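Local coordinates for protein diguanylate cyclase/phosphodiesterase (Caldicellulosiruptor saccharolyticus, PDB 3MTK) that contains a GGDEF domain of the diguanylate cyclase family, the part described here, within a longer protein probably acting as a cyclic-guanylate-specific phosphodiesterase, at residues A80-I83 / R87-I90. Numbering follows the deposited sequence.
Sequences AFKI and RFAI
Phe-81 and Ala-89 form the antiparallel hydrogen-bonded pair of a beta hairpin, the edge of the central sheet in this GGDEF domain, where residues 87-90 lie between residues 80-83 and strand 37-44. Phe-81 N donates to Ala-89 O at 2.7 Å, and Ala-89 N returns a bond to Phe-81 O at 2.9 Å. Each carbonyl also meets a CA-H, Ala-80 CA at Ala-89 O and Phe-88 CA at Phe-81 O. Toward the turn, Ile-83 N reaches Arg-87 O at 3.2 Å in a more bent bond. The backbones of Phe-88 and Ile-90 pair with Leu-42 and Ile-40 of strand 37-44, and that of Lys-82 bonds to Pro-16.

On the other face from Phe-81 and Ala-89, Lys-82 lays its aliphatic CD over the Phe-88 ring, 3.8 Å from the centroid, a CH-pi contact. A lysine suits this place because its methylenes cover the ring while NZ, after a bend at chi4 (-51°), makes a weak hydrogen bond to Phe-85 O. Replacing Phe-88 with an alanine would probably leave Lys-82 CD without its aromatic platform and open a gap against Ile-66 and Ile-70 of helix 56-74. Arg-87 likewise offers methylenes to Ile-83, while NH1 forms a salt bridge with Asp-145. Ala-89 is small enough to admit the isoleucine tip, Ile-83 CD1 lying 3.7 Å from Ala-89 CB.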
loop_
_atom_site.group_PDB
_atom_site.type_symbol
_atom_site.label_atom_id
_atom_site.label_comp_id
_atom_site.label_asym_id
_atom_site.label_seq_id
_atom_site.Cartn_x
_atom_site.Cartn_y
_atom_site.Cartn_z
ATOM N N ALA A 80 -7.136 0.155 -4.044
ATOM C CA ALA A 80 -5.949 0.823 -3.531
ATOM C C ALA A 80 -6.391 1.917 -2.565
ATOM O O ALA A 80 -7.331 2.657 -2.853
ATOM C CB ALA A 80 -5.155 1.420 -4.680
ATOM N N PHE A 81 -5.713 2.019 -1.421
ATOM C CA PHE A 81 -6.055 3.023 -0.414
ATOM C C PHE A 81 -4.849 3.774 0.122
ATOM O O PHE A 81 -3.719 3.275 0.077
ATOM C CB PHE A 81 -6.756 2.363 0.776
ATOM C CG PHE A 81 -7.773 1.335 0.388
ATOM C CD1 PHE A 81 -7.379 0.059 -0.010
ATOM C CD2 PHE A 81 -9.127 1.641 0.398
ATOM C CE1 PHE A 81 -8.320 -0.894 -0.394
ATOM C CE2 PHE A 81 -10.080 0.695 0.012
ATOM C CZ PHE A 81 -9.674 -0.574 -0.383
ATOM N N LYS A 82 -5.095 4.976 0.634
ATOM C CA LYS A 82 -4.042 5.779 1.243
ATOM C C LYS A 82 -4.419 5.817 2.716
ATOM O O LYS A 82 -5.360 6.509 3.100
ATOM C CB LYS A 82 -4.016 7.196 0.676
ATOM C CG LYS A 82 -2.941 8.081 1.308
ATOM C CD LYS A 82 -1.531 7.662 0.881
ATOM C CE LYS A 82 -0.440 8.415 1.646
ATOM N NZ LYS A 82 -0.599 9.901 1.656
ATOM N N ILE A 83 -3.685 5.075 3.541
ATOM C CA ILE A 83 -4.001 4.991 4.957
ATOM C C ILE A 83 -3.058 5.688 5.925
ATOM O O ILE A 83 -3.313 5.733 7.122
ATOM C CB ILE A 83 -4.119 3.518 5.374
ATOM C CG1 ILE A 83 -2.808 2.788 5.079
ATOM C CG2 ILE A 83 -5.261 2.856 4.607
ATOM C CD1 ILE A 83 -2.848 1.324 5.436
ATOM N N ARG A 87 2.040 5.606 3.740
ATOM C CA ARG A 87 1.648 4.222 3.560
ATOM C C ARG A 87 0.392 3.995 2.756
ATOM O O ARG A 87 -0.597 4.698 2.928
ATOM C CB ARG A 87 1.503 3.566 4.936
ATOM C CG ARG A 87 0.847 2.200 4.919
ATOM C CD ARG A 87 0.732 1.657 6.329
ATOM N NE ARG A 87 2.026 1.610 7.013
ATOM C CZ ARG A 87 2.230 0.986 8.169
ATOM N NH1 ARG A 87 1.225 0.361 8.768
ATOM N NH2 ARG A 87 3.437 0.974 8.725
ATOM N N PHE A 88 0.441 2.990 1.882
ATOM C CA PHE A 88 -0.693 2.638 1.033
ATOM C C PHE A 88 -1.128 1.218 1.353
ATOM O O PHE A 88 -0.358 0.443 1.931
ATOM C CB PHE A 88 -0.312 2.703 -0.449
ATOM C CG PHE A 88 -0.040 4.088 -0.958
ATOM C CD1 PHE A 88 -1.046 4.830 -1.563
ATOM C CD2 PHE A 88 1.244 4.633 -0.890
ATOM C CE1 PHE A 88 -0.784 6.102 -2.107
ATOM C CE2 PHE A 88 1.514 5.891 -1.425
ATOM C CZ PHE A 88 0.488 6.627 -2.039
ATOM N N ALA A 89 -2.359 0.886 0.966
ATOM C CA ALA A 89 -2.924 -0.450 1.183
ATOM C C ALA A 89 -3.620 -0.964 -0.077
ATOM O O ALA A 89 -4.212 -0.194 -0.833
ATOM C CB ALA A 89 -3.916 -0.420 2.341
ATOM N N ILE A 90 -3.545 -2.266 -0.302
ATOM C CA ILE A 90 -4.194 -2.860 -1.458
ATOM C C ILE A 90 -4.975 -4.103 -1.064
ATOM O O ILE A 90 -4.556 -4.867 -0.191
ATOM C CB ILE A 90 -3.182 -3.305 -2.538
ATOM C CG1 ILE A 90 -2.271 -2.145 -2.947
ATOM C CG2 ILE A 90 -3.942 -3.847 -3.750
ATOM C CD1 ILE A 90 -2.972 -1.039 -3.696
#